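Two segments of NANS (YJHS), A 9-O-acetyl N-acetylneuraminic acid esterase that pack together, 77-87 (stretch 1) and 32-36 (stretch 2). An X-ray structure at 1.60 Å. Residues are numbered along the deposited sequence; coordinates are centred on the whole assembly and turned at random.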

ATOM      1  N   THR A  77      -9.441  -0.834  -6.894  1.00 12.40           N
ATOM      2  CA  THR A  77     -10.037  -2.134  -6.581  1.00 12.49           C
ATOM      3  C   THR A  77      -9.221  -2.816  -5.494  1.00 12.10           C
ATOM      4  O   THR A  77      -8.304  -2.213  -4.931  1.00 12.56           O
ATOM      5  CB  THR A  77     -10.198  -3.069  -7.825  1.00 13.84           C
ATOM      6  OG1 THR A  77      -8.928  -3.611  -8.228  1.00 15.28           O
ATOM      7  CG2 THR A  77     -10.790  -2.285  -9.014  1.00 13.81           C
ATOM      8  N   HIS A  78      -9.568  -4.063  -5.197  1.00 11.31           N
ATOM      9  CA  HIS A  78      -8.836  -4.813  -4.156  1.00 10.00           C
ATOM     10  C   HIS A  78      -7.390  -5.143  -4.504  1.00 11.17           C
ATOM     11  O   HIS A  78      -6.590  -5.453  -3.614  1.00  9.65           O
ATOM     12  CB  HIS A  78      -9.586  -6.090  -3.823  1.00 10.78           C
ATOM     13  CG  HIS A  78      -9.671  -7.030  -4.982  1.00 11.36           C
ATOM     14  ND1 HIS A  78     -10.692  -6.957  -5.913  1.00 12.11           N
ATOM     15  CD2 HIS A  78      -8.859  -8.037  -5.385  1.00 12.09           C
ATOM     16  CE1 HIS A  78     -10.499  -7.889  -6.836  1.00  9.70           C
ATOM     17  NE2 HIS A  78      -9.392  -8.548  -6.549  1.00 10.74           N
ATOM     18  N   CYS A  79      -7.039  -5.052  -5.791  1.00 10.69           N
ATOM     19  CA  CYS A  79      -5.683  -5.391  -6.227  1.00 11.34           C
ATOM     20  C   CYS A  79      -5.107  -4.253  -7.060  1.00 11.70           C
ATOM     21  O   CYS A  79      -5.262  -4.254  -8.281  1.00 11.51           O
ATOM     22  CB  CYS A  79      -5.701  -6.714  -7.008  1.00 11.16           C
ATOM     23  SG  CYS A  79      -4.061  -7.405  -7.227  1.00 12.95           S
ATOM     24  N   PRO A  80      -4.505  -3.242  -6.399  1.00 11.49           N
ATOM     25  CA  PRO A  80      -4.159  -1.988  -7.070  1.00 11.27           C
ATOM     26  C   PRO A  80      -2.977  -2.043  -8.038  1.00 11.11           C
ATOM     27  O   PRO A  80      -2.272  -3.044  -8.165  1.00 11.59           O
ATOM     28  CB  PRO A  80      -3.793  -1.052  -5.886  1.00 11.84           C
ATOM     29  CG  PRO A  80      -4.473  -1.633  -4.691  1.00 11.73           C
ATOM     30  CD  PRO A  80      -4.342  -3.128  -4.937  1.00 12.34           C
ATOM     31  N   HIS A  81      -2.758  -0.902  -8.688  1.00 10.60           N
ATOM     32  CA  HIS A  81      -1.750  -0.698  -9.697  1.00 11.19           C
ATOM     33  C   HIS A  81      -0.376  -0.355  -9.127  1.00 11.10           C
ATOM     34  O   HIS A  81       0.259   0.616  -9.501  1.00 11.78           O
ATOM     35  CB  HIS A  81      -2.245   0.364 -10.669  1.00 10.51           C
ATOM     36  CG  HIS A  81      -3.151  -0.173 -11.736  1.00 11.67           C
ATOM     37  ND1 HIS A  81      -4.215  -1.010 -11.478  1.00 14.16           N
ATOM     38  CD2 HIS A  81      -3.130   0.011 -13.079  1.00  9.90           C
ATOM     39  CE1 HIS A  81      -4.814  -1.316 -12.621  1.00 10.87           C
ATOM     40  NE2 HIS A  81      -4.179  -0.699 -13.602  1.00 14.65           N
ATOM     41  N   ASP A  82       0.074  -1.183  -8.197  1.00 11.34           N
ATOM     42  CA  ASP A  82       1.423  -1.022  -7.659  1.00 10.98           C
ATOM     43  C   ASP A  82       2.467  -1.409  -8.700  1.00 11.31           C
ATOM     44  O   ASP A  82       2.124  -1.932  -9.772  1.00 11.58           O
ATOM     45  CB  ASP A  82       1.526  -1.828  -6.365  1.00 11.68           C
ATOM     46  CG  ASP A  82       0.709  -1.179  -5.205  1.00 14.14           C
ATOM     47  OD1 ASP A  82       1.083  -0.062  -4.790  1.00 15.03           O
ATOM     48  OD2 ASP A  82      -0.291  -1.773  -4.710  1.00 14.91           O
ATOM     49  N   VAL A  83       3.742  -1.149  -8.403  1.00 10.96           N
ATOM     50  CA  VAL A  83       4.826  -1.447  -9.330  1.00 12.16           C
ATOM     51  C   VAL A  83       4.871  -2.934  -9.640  1.00 11.79           C
ATOM     52  O   VAL A  83       5.129  -3.344 -10.797  1.00 12.12           O
ATOM     53  CB  VAL A  83       6.182  -1.004  -8.739  1.00 12.05           C
ATOM     54  CG1 VAL A  83       7.308  -1.228  -9.729  1.00 13.59           C
ATOM     55  CG2 VAL A  83       6.115   0.457  -8.294  1.00 13.21           C
ATOM     56  N   GLN A  84       4.631  -3.751  -8.617  1.00 11.54           N
ATOM     57  CA  GLN A  84       4.441  -5.175  -8.836  1.00 11.98           C
ATOM     58  C   GLN A  84       2.982  -5.538  -9.091  1.00 12.32           C
ATOM     59  O   GLN A  84       2.095  -5.210  -8.292  1.00 12.43           O
ATOM     60  CB  GLN A  84       4.951  -5.959  -7.645  1.00 11.43           C
ATOM     61  CG  GLN A  84       4.981  -7.442  -7.903  1.00 11.17           C
ATOM     62  CD  GLN A  84       5.320  -8.213  -6.667  1.00 11.67           C
ATOM     63  OE1 GLN A  84       5.347  -7.648  -5.557  1.00  8.80           O
ATOM     64  NE2 GLN A  84       5.540  -9.514  -6.823  1.00 14.28           N
ATOM     65  N   ASP A  85       2.734  -6.241 -10.193  1.00 12.77           N
ATOM     66  CA  ASP A  85       1.380  -6.585 -10.615  1.00 11.02           C
ATOM     67  C   ASP A  85       0.948  -7.929 -10.038  1.00 11.18           C
ATOM     68  O   ASP A  85       1.488  -8.979 -10.422  1.00 11.13           O
ATOM     69  CB  ASP A  85       1.353  -6.617 -12.164  1.00 11.70           C
ATOM     70  CG  ASP A  85      -0.033  -6.869 -12.746  1.00 12.98           C
ATOM     71  OD1 ASP A  85      -0.970  -7.269 -12.019  1.00 13.47           O
ATOM     72  OD2 ASP A  85      -0.174  -6.690 -13.989  1.00 15.05           O
ATOM     73  N   MET A  86       0.009  -7.893  -9.082  1.00 10.38           N
ATOM     74  CA  MET A  86      -0.457  -9.112  -8.413  1.00  9.63           C
ATOM     75  C   MET A  86      -1.789  -9.630  -8.960  1.00  9.60           C
ATOM     76  O   MET A  86      -2.346 -10.589  -8.428  1.00 10.19           O
ATOM     77  CB  MET A  86      -0.607  -8.865  -6.892  1.00  9.68           C
ATOM     78  CG  MET A  86       0.655  -8.359  -6.171  1.00 11.39           C
ATOM     79  SD  MET A  86       2.077  -9.452  -6.325  1.00 12.27           S
ATOM     80  CE  MET A  86       1.576 -10.731  -5.176  1.00 11.99           C
ATOM     81  N   GLN A  87      -2.304  -9.003 -10.017  1.00 10.21           N
ATOM     82  CA  GLN A  87      -3.685  -9.215 -10.432  1.00 10.45           C
ATOM     83  C   GLN A  87      -3.974 -10.592 -10.999  1.00 10.27           C
ATOM     84  O   GLN A  87      -5.131 -10.985 -11.066  1.00 11.30           O
ATOM     85  CB  GLN A  87      -4.135  -8.124 -11.404  1.00 10.98           C
ATOM     86  CG  GLN A  87      -4.047  -6.700 -10.853  1.00 11.10           C
ATOM     87  CD  GLN A  87      -4.704  -5.755 -11.787  1.00 13.07           C
ATOM     88  OE1 GLN A  87      -4.602  -5.919 -13.013  1.00 13.03           O
ATOM     89  NE2 GLN A  87      -5.354  -4.729 -11.245  1.00 12.71           N
TER
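Stretch 2 (32-36) AMAYG

Residues 77-87 and 32-36 belong to the same chain, and at least 44 positions of sequence separate any two residues that touch. Stretch 1 has no regular helix or strand; it is an irregular loop whose backbone torsions mix extended values, as at P80 (-73°/176°), D82 (-71°/172°) and Q84 (-90°/127°), with compact ones, as at V83 (-60°/-39°) and M86 (-100°/5°). Stretch 2 is likewise irregular: M33 (-126°/-163°) is extended, A34 (-83°/85°) lies at the centre of a tight turn, and Y35 (-118°/8°) follows it. A weak hydrogen bond from Y35 N to M33 O, 2.9 Å, spans A34, and its counterpart in stretch 1 is the weak bond from D82 N to P80 O, 3.0 Å. There is no crossing angle to give, and no backbone-to-backbone hydrogen bond joins the stretches. The closest register is C79 with A34, whose CA atoms lie 5.5 Å apart, followed by D82 with M33 at 7.2 Å between CA atoms. From M33 to A34 the register thus steps back from D82 to C79, so the chains run roughly opposite ways here; Y35 then meets Q84 and M86, and no one direction holds throughout. Together the two segments bury 373 Å².

M33 and A34 carry most of the contact from stretch 2, and both direct their CA-to-CB bonds toward stretch 1. At the closest backbone register, A34 CB lies 3.9 Å from C79 SG, 4.1 Å from P80 CD and 4.0 Å from H78 O. M86 CB is a more distant neighbour, 4.5 Å from A34 CB, while M86 CG comes within 3.5 Å of A34 O.

The side chain of M33, with chi angles p, t and m, reaches further along the loop. M33 CB is 3.4 Å from D82 OD2, and the terminal M33 CE packs 3.4 Å from M86 CG and 3.5 Å from Q84 O, so that a single methyl group meets both an apolar side chain and a backbone carbonyl.

Y35 starts sideways from CA to CB, but the end of its side chain comes nearer to stretch 1. M86, in an m, m, m conformation, places its CE over one face of the ring, 3.7 Å from the Y35 ring centroid and 16° off the ring normal, a CH-pi arrangement in which M86 CE is 3.6 Å from Y35 CZ. M86 SD stands more obliquely, 4.5 Å from the Y35 ring centroid. At the ring edge the phenol makes a direct hydrogen bond to stretch 1, Y35 OH donating to Q84 OE1 at 2.7 Å; the extended t, t side chain of Q84 carries its amide out to the hydroxyl.

D82 adds a solvent-mediated link. Its OD2 accepts hydrogen bonds from two waters, each with its oxygen 2.7 Å from D82 OD2. One water also donates weakly to A32 O, its oxygen 3.3 Å from that atom; the other accepts from A34 N, 3.1 Å from its oxygen. The carboxylate thereby engages the backbone of stretch 2 on both sides of M33.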

ATOM      1  N   ALA A  32       2.311  -3.397   2.258  1.00  8.84           N
ATOM      2  CA  ALA A  32       1.620  -2.165   1.875  1.00  9.77           C
ATOM      3  C   ALA A  32       0.606  -2.421   0.756  1.00 10.20           C
ATOM      4  O   ALA A  32      -0.288  -1.608   0.534  1.00 11.10           O
ATOM      5  CB  ALA A  32       2.604  -1.120   1.411  1.00  9.37           C
ATOM      6  N   MET A  33       0.772  -3.552   0.071  1.00 10.60           N
ATOM      7  CA  MET A  33       0.034  -3.814  -1.158  1.00  9.16           C
ATOM      8  C   MET A  33      -0.710  -5.140  -1.105  1.00  9.08           C
ATOM      9  O   MET A  33      -0.917  -5.703  -0.045  1.00  9.52           O
ATOM     10  CB  MET A  33       0.998  -3.771  -2.345  1.00  9.39           C
ATOM     11  CG  MET A  33       2.244  -4.612  -2.186  1.00  9.50           C
ATOM     12  SD  MET A  33       3.225  -4.657  -3.701  1.00 11.03           S
ATOM     13  CE  MET A  33       2.137  -5.606  -4.784  1.00 11.69           C
ATOM     14  N   ALA A  34      -1.121  -5.650  -2.267  1.00  8.65           N
ATOM     15  CA  ALA A  34      -2.017  -6.766  -2.299  1.00  9.11           C
ATOM     16  C   ALA A  34      -1.275  -8.094  -2.149  1.00  9.41           C
ATOM     17  O   ALA A  34      -0.929  -8.738  -3.125  1.00  9.17           O
ATOM     18  CB  ALA A  34      -2.817  -6.728  -3.627  1.00  9.62           C
ATOM     19  N   TYR A  35      -1.020  -8.485  -0.904  1.00  8.13           N
ATOM     20  CA  TYR A  35      -0.459  -9.786  -0.591  1.00  7.85           C
ATOM     21  C   TYR A  35      -1.400 -10.631   0.262  1.00  8.17           C
ATOM     22  O   TYR A  35      -1.042 -11.697   0.673  1.00  9.22           O
ATOM     23  CB  TYR A  35       0.913  -9.653   0.040  1.00  9.57           C
ATOM     24  CG  TYR A  35       2.040  -9.653  -0.987  1.00  7.03           C
ATOM     25  CD1 TYR A  35       2.263  -8.533  -1.795  1.00  7.12           C
ATOM     26  CD2 TYR A  35       2.865 -10.772  -1.171  1.00  6.85           C
ATOM     27  CE1 TYR A  35       3.294  -8.503  -2.696  1.00  8.92           C
ATOM     28  CE2 TYR A  35       3.904 -10.750  -2.091  1.00 10.33           C
ATOM     29  CZ  TYR A  35       4.102  -9.610  -2.857  1.00 10.20           C
ATOM     30  OH  TYR A  35       5.164  -9.617  -3.773  1.00 13.40           O
ATOM     31  N   GLY A  36      -2.634 -10.168   0.477  1.00  7.89           N
ATOM     32  CA  GLY A  36      -3.650 -11.032   1.094  1.00  7.98           C
ATOM     33  C   GLY A  36      -4.052 -12.155   0.160  1.00  8.41           C
ATOM     34  O   GLY A  36      -4.442 -11.898  -0.990  1.00  8.64           O
TER
HETATM   35  O   HOH W   1      -1.456  -0.794  -2.493  1.00 22.08           O
HETATM   36  O   HOH W   2      -1.058  -4.375  -5.042  1.00 12.07           O